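Local atomic coordinates of anti-sigma-E factor RseA (PDB entry 1OR7), a protein that holds the extracytoplasmic function sigma factor sigma-E inactive through its N-terminal cytoplasmic domain until regulated proteolysis releases the sigma factor. Residues Ser7-Gly12 with Glu18-Leu23; Tyr36-Asp41 with Leu51-Ser56. All coordinates share one frame; numbering follows the deposited sequence.

Interaction 1 of 2, residues Ser7-Gly12 with Glu18-Leu23; sequences SALMDG and ELLNEL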
loop_
_atom_site.group_PDB
_atom_site.type_symbol
_atom_site.label_atom_id
_atom_site.label_comp_id
_atom_site.label_asym_id
_atom_site.label_seq_id
_atom_site.Cartn_x
_atom_site.Cartn_y
_atom_site.Cartn_z
ATOM N N SER B 7 9.902 9.563 6.802
ATOM C CA SER B 7 8.778 9.386 7.703
ATOM C C SER B 7 7.820 10.571 7.602
ATOM O O SER B 7 6.620 10.397 7.526
ATOM C CB SER B 7 9.274 9.284 9.138
ATOM O OG SER B 7 8.257 8.829 9.993
ATOM N N ALA B 8 8.337 11.787 7.639
ATOM C CA ALA B 8 7.455 12.951 7.514
ATOM C C ALA B 8 6.736 13.005 6.162
ATOM O O ALA B 8 5.525 13.303 6.082
ATOM C CB ALA B 8 8.223 14.261 7.796
ATOM N N LEU B 9 7.471 12.703 5.092
ATOM C CA LEU B 9 6.898 12.703 3.752
ATOM C C LEU B 9 5.699 11.736 3.605
ATOM O O LEU B 9 4.652 12.089 3.088
ATOM C CB LEU B 9 7.989 12.297 2.781
ATOM C CG LEU B 9 7.685 12.383 1.302
ATOM C CD1 LEU B 9 7.614 13.829 0.890
ATOM C CD2 LEU B 9 8.788 11.649 0.541
ATOM N N MET B 10 5.832 10.525 4.090
ATOM C CA MET B 10 4.746 9.559 3.937
ATOM C C MET B 10 3.509 9.967 4.752
ATOM O O MET B 10 2.426 9.434 4.539
ATOM C CB MET B 10 5.193 8.198 4.365
ATOM C CG MET B 10 4.945 8.017 5.816
ATOM S SD MET B 10 5.518 6.302 6.239
ATOM C CE MET B 10 3.894 5.163 5.840
ATOM N N ASP B 11 3.674 10.925 5.657
ATOM C CA ASP B 11 2.566 11.428 6.454
ATOM C C ASP B 11 1.982 12.734 5.894
ATOM O O ASP B 11 1.098 13.348 6.502
ATOM C CB ASP B 11 3.041 11.703 7.870
ATOM C CG ASP B 11 3.182 10.450 8.711
ATOM O OD1 ASP B 11 2.432 9.458 8.485
ATOM O OD2 ASP B 11 4.006 10.401 9.653
ATOM N N GLY B 12 2.521 13.185 4.782
ATOM C CA GLY B 12 2.043 14.395 4.146
ATOM C C GLY B 12 2.496 15.623 4.881
ATOM O O GLY B 12 1.990 16.716 4.646
ATOM N N GLU B 18 12.445 18.223 -3.574
ATOM C CA GLU B 18 13.811 17.692 -3.552
ATOM C C GLU B 18 13.796 16.365 -2.811
ATOM O O GLU B 18 14.514 15.413 -3.170
ATOM C CB GLU B 18 14.786 18.668 -2.887
ATOM C CG GLU B 18 15.169 19.870 -3.751
ATOM C CD GLU B 18 15.861 19.444 -5.035
ATOM O OE1 GLU B 18 17.061 19.099 -4.972
ATOM O OE2 GLU B 18 15.186 19.421 -6.092
ATOM N N LEU B 19 12.951 16.285 -1.781
ATOM C CA LEU B 19 12.864 15.051 -1.030
ATOM C C LEU B 19 12.167 13.999 -1.877
ATOM O O LEU B 19 12.589 12.855 -1.923
ATOM C CB LEU B 19 12.162 15.268 0.308
ATOM C CG LEU B 19 13.004 15.922 1.420
ATOM C CD1 LEU B 19 14.187 15.086 1.932
ATOM C CD2 LEU B 19 13.544 17.203 0.965
ATOM N N LEU B 20 11.109 14.377 -2.574
ATOM C CA LEU B 20 10.455 13.400 -3.415
ATOM C C LEU B 20 11.461 12.870 -4.439
ATOM O O LEU B 20 11.568 11.660 -4.657
ATOM C CB LEU B 20 9.232 14.011 -4.089
ATOM C CG LEU B 20 7.850 13.497 -3.651
ATOM C CD1 LEU B 20 7.878 12.756 -2.383
ATOM C CD2 LEU B 20 6.922 14.656 -3.509
ATOM N N ASN B 21 12.226 13.774 -5.038
ATOM C CA ASN B 21 13.250 13.376 -5.984
ATOM C C ASN B 21 14.254 12.412 -5.382
ATOM O O ASN B 21 14.547 11.375 -5.955
ATOM C CB ASN B 21 14.024 14.593 -6.489
ATOM C CG ASN B 21 14.966 14.245 -7.638
ATOM O OD1 ASN B 21 14.523 14.071 -8.767
ATOM N ND2 ASN B 21 16.265 14.141 -7.352
ATOM N N GLU B 22 14.825 12.766 -4.243
ATOM C CA GLU B 22 15.830 11.897 -3.624
ATOM C C GLU B 22 15.227 10.513 -3.404
ATOM O O GLU B 22 15.872 9.511 -3.689
ATOM C CB GLU B 22 16.277 12.457 -2.282
ATOM C CG GLU B 22 17.695 12.151 -1.754
ATOM C CD GLU B 22 18.725 11.608 -2.751
ATOM O OE1 GLU B 22 18.984 12.278 -3.772
ATOM O OE2 GLU B 22 19.317 10.525 -2.479
ATOM N N LEU B 23 13.995 10.472 -2.911
ATOM C CA LEU B 23 13.296 9.202 -2.668
ATOM C C LEU B 23 13.249 8.367 -3.941
ATOM O O LEU B 23 13.686 7.221 -3.966
ATOM C CB LEU B 23 11.883 9.454 -2.128
ATOM C CG LEU B 23 10.948 8.257 -2.113
ATOM C CD1 LEU B 23 11.563 7.146 -1.306
ATOM C CD2 LEU B 23 9.577 8.621 -1.571
#

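Interaction 2 of 2, residues Tyr36-Asp41 with Leu51-Ser56; sequences YHLIRD and LHFDIS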
loop_
_atom_site.group_PDB
_atom_site.type_symbol
_atom_site.label_atom_id
_atom_site.label_comp_id
_atom_site.label_asym_id
_atom_site.label_seq_id
_atom_site.Cartn_x
_atom_site.Cartn_y
_atom_site.Cartn_z
ATOM N N TYR B 36 7.771 1.049 5.610
ATOM C CA TYR B 36 6.886 1.894 6.427
ATOM C C TYR B 36 5.427 1.828 5.961
ATOM O O TYR B 36 4.519 1.878 6.780
ATOM C CB TYR B 36 7.354 3.368 6.467
ATOM C CG TYR B 36 8.631 3.657 7.251
ATOM C CD1 TYR B 36 9.330 2.655 7.925
ATOM C CD2 TYR B 36 9.171 4.944 7.279
ATOM C CE1 TYR B 36 10.523 2.937 8.618
ATOM C CE2 TYR B 36 10.355 5.229 7.981
ATOM C CZ TYR B 36 11.008 4.227 8.642
ATOM O OH TYR B 36 12.159 4.534 9.330
ATOM N N HIS B 37 5.206 1.735 4.659
ATOM C CA HIS B 37 3.865 1.584 4.144
ATOM C C HIS B 37 3.318 0.169 4.498
ATOM O O HIS B 37 2.152 0.055 4.848
ATOM C CB HIS B 37 3.783 1.930 2.655
ATOM C CG HIS B 37 3.766 3.409 2.383
ATOM N ND1 HIS B 37 4.913 4.144 2.179
ATOM C CD2 HIS B 37 2.735 4.284 2.266
ATOM C CE1 HIS B 37 4.589 5.410 1.970
ATOM N NE2 HIS B 37 3.275 5.522 2.013
ATOM N N LEU B 38 4.164 -0.862 4.535
ATOM C CA LEU B 38 3.701 -2.197 4.961
ATOM C C LEU B 38 3.225 -2.120 6.424
ATOM O O LEU B 38 2.131 -2.598 6.769
ATOM C CB LEU B 38 4.788 -3.253 4.792
ATOM C CG LEU B 38 4.454 -4.693 5.241
ATOM C CD1 LEU B 38 3.255 -5.232 4.505
ATOM C CD2 LEU B 38 5.633 -5.581 5.006
ATOM N N ILE B 39 4.017 -1.463 7.272
ATOM C CA ILE B 39 3.635 -1.252 8.672
ATOM C C ILE B 39 2.316 -0.512 8.773
ATOM O O ILE B 39 1.455 -0.922 9.546
ATOM C CB ILE B 39 4.743 -0.512 9.426
ATOM C CG1 ILE B 39 5.915 -1.464 9.633
ATOM C CG2 ILE B 39 4.278 -0.022 10.785
ATOM C CD1 ILE B 39 7.209 -0.782 9.986
ATOM N N ARG B 40 2.145 0.570 8.009
ATOM C CA ARG B 40 0.872 1.285 7.996
ATOM C C ARG B 40 -0.291 0.353 7.608
ATOM O O ARG B 40 -1.362 0.349 8.257
ATOM C CB ARG B 40 0.923 2.466 7.030
ATOM C CG ARG B 40 -0.420 3.048 6.622
ATOM C CD ARG B 40 -0.317 4.307 5.753
ATOM N NE ARG B 40 0.310 5.353 6.529
ATOM C CZ ARG B 40 0.732 6.486 6.074
ATOM N NH1 ARG B 40 0.605 6.810 4.791
ATOM N NH2 ARG B 40 1.255 7.345 6.932
ATOM N N ASP B 41 -0.098 -0.422 6.548
ATOM C CA ASP B 41 -1.179 -1.261 6.072
ATOM C C ASP B 41 -1.549 -2.293 7.143
ATOM O O ASP B 41 -2.731 -2.532 7.400
ATOM C CB ASP B 41 -0.799 -1.915 4.767
ATOM C CG ASP B 41 -0.668 -0.919 3.613
ATOM O OD1 ASP B 41 -1.141 0.256 3.694
ATOM O OD2 ASP B 41 -0.088 -1.266 2.561
ATOM N N LEU B 51 -0.325 -11.720 2.004
ATOM C CA LEU B 51 0.453 -10.670 1.417
ATOM C C LEU B 51 1.350 -11.212 0.318
ATOM O O LEU B 51 1.979 -12.246 0.471
ATOM C CB LEU B 51 1.361 -10.070 2.467
ATOM C CG LEU B 51 0.635 -9.307 3.563
ATOM C CD1 LEU B 51 1.548 -9.184 4.737
ATOM C CD2 LEU B 51 0.214 -7.971 3.040
ATOM N N HIS B 52 1.395 -10.500 -0.795
ATOM C CA HIS B 52 2.303 -10.799 -1.865
ATOM C C HIS B 52 3.291 -9.650 -1.936
ATOM O O HIS B 52 2.899 -8.496 -1.936
ATOM C CB HIS B 52 1.526 -10.885 -3.158
ATOM C CG HIS B 52 0.663 -12.097 -3.250
ATOM N ND1 HIS B 52 0.971 -13.163 -4.067
ATOM C CD2 HIS B 52 -0.488 -12.421 -2.624
ATOM C CE1 HIS B 52 0.050 -14.094 -3.934
ATOM N NE2 HIS B 52 -0.848 -13.668 -3.069
ATOM N N PHE B 53 4.571 -9.941 -2.016
ATOM C CA PHE B 53 5.559 -8.865 -2.003
ATOM C C PHE B 53 6.119 -8.531 -3.369
ATOM O O PHE B 53 7.075 -7.758 -3.460
ATOM C CB PHE B 53 6.719 -9.243 -1.086
ATOM C CG PHE B 53 6.330 -9.368 0.328
ATOM C CD1 PHE B 53 6.448 -10.563 0.989
ATOM C CD2 PHE B 53 5.852 -8.276 1.010
ATOM C CE1 PHE B 53 6.080 -10.673 2.314
ATOM C CE2 PHE B 53 5.481 -8.374 2.304
ATOM C CZ PHE B 53 5.575 -9.573 2.970
ATOM N N ASP B 54 5.554 -9.100 -4.426
ATOM C CA ASP B 54 6.026 -8.809 -5.765
ATOM C C ASP B 54 5.058 -7.958 -6.579
ATOM O O ASP B 54 5.208 -7.827 -7.779
ATOM C CB ASP B 54 6.267 -10.118 -6.522
ATOM C CG ASP B 54 4.989 -10.892 -6.760
ATOM O OD1 ASP B 54 3.921 -10.538 -6.176
ATOM O OD2 ASP B 54 4.948 -11.868 -7.527
ATOM N N ILE B 55 4.050 -7.390 -5.945
ATOM C CA ILE B 55 3.075 -6.649 -6.708
ATOM C C ILE B 55 3.678 -5.472 -7.474
ATOM O O ILE B 55 3.523 -5.378 -8.678
ATOM C CB ILE B 55 1.942 -6.182 -5.797
ATOM C CG1 ILE B 55 1.197 -7.399 -5.211
ATOM C CG2 ILE B 55 0.969 -5.309 -6.569
ATOM C CD1 ILE B 55 0.174 -7.005 -4.114
ATOM N N SER B 56 4.376 -4.581 -6.793
ATOM C CA SER B 56 4.849 -3.378 -7.444
ATOM C C SER B 56 5.842 -3.702 -8.540
ATOM O O SER B 56 5.851 -3.056 -9.573
ATOM C CB SER B 56 5.431 -2.384 -6.420
ATOM O OG SER B 56 6.554 -2.933 -5.732
#

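Interaction 1 of 2, residues Ser7-Gly12 with Glu18-Leu23
A first torsion of -173° swings CG of L9 away from its backbone N and extends the isobutyl group from helix 3-10 toward L20 and L23 on helix 17-24, and L23 meets it from an equally extended first torsion (chi1 167°). The contact is thus a case of one leucine serving two neighbours from a single forked end. CD2 of L9 does most of the work, lying 3.3 Å from L20 CD1 and 3.8 Å from L23 CD2. The second branch, CD1, stays with the same L20 methyl group, so that L20 CD1 sits against both prongs of the fork. The L9-L20 approach is tighter than ordinary carbon packing, and both torsions of L20 fall away from the staggered values; its exact closeness is therefore doubtful, although the pairing itself is plain.

The two segments lie on the first two helices of the N-terminal domain of this anti-sigma factor, joined by a short connection. Helix 3-10 ends in a Schellman motif at G12, which has positive phi and sends its N to L9 O at 2.9 Å. The carbonyl of L9 also accepts a hydrogen bond from a polar side chain of the partner protein, so the residue that packs against helix 17-24 with its side chain meets the complex with its backbone. No hydrogen bond joins the two segments; the touching atoms are all leucine methyl or methine carbons, and 139 Å² is buried between the segments. Trimming L9 to an alanine here would probably open a gap between the helices and leave L20 CD1 and L23 CD2 without their mate. L23 also touches M29 and W33 of helix 27-44, whereas L20 also packs on a basic side chain of the partner protein.

Interaction 2 of 2, residues Tyr36-Asp41 with Leu51-Ser56
L38 and F53 meet at about a right angle, the leucine reaching out from helix 27-44 and the phenylalanine set just after strand 50-52. CD2 of L38 comes to 3.9 Å from CE2 of F53, approaching the ring obliquely. The other branch is turned to a different neighbour: L38 CD1 faces L51 CD1 at 4.3 Å, a looser touch. One isobutyl fork is thereby shared between two residues of the facing segment. Its CG lies anti to the backbone N (chi1 178°), which carries both methyl groups outward from the helix. F53 contributes differently: its CB does not point at the helix, and it is the far end of the ring that closes the distance.

This contact bridges the long helix 27-44 and the region leading into helix 55-64. L51 and H52 also pair in antiparallel fashion with a strand of the partner protein, so the segment that L38 touches is part of a sheet spanning the interface. With no hydrogen bond and only 101 Å² buried, the contact rests on dispersion and apolar burial, forces with little directional demand.

Both contacts are leucine-centred and apolar, yet they differ in place. The three residues that touch in interaction 1 are all buried and join helices 3-10 and 17-24; interaction 2 is only partly buried, mixes an aromatic ring with leucines, and ties helix 27-44 to the segment before helix 55-64. They lie on opposite sides of the chain's centre, about 18 Å apart between centres, and follow one another along the sequence. They are connected by polar bonds and by packing: D11 OD1 forms a salt bridge with R40 NH2 at 2.9 Å, and M10 O probably accepts a hydrogen bond from R40 NH1. M10 packs against Y36 and H37, so helix 27-44 takes part in both neighbourhoods.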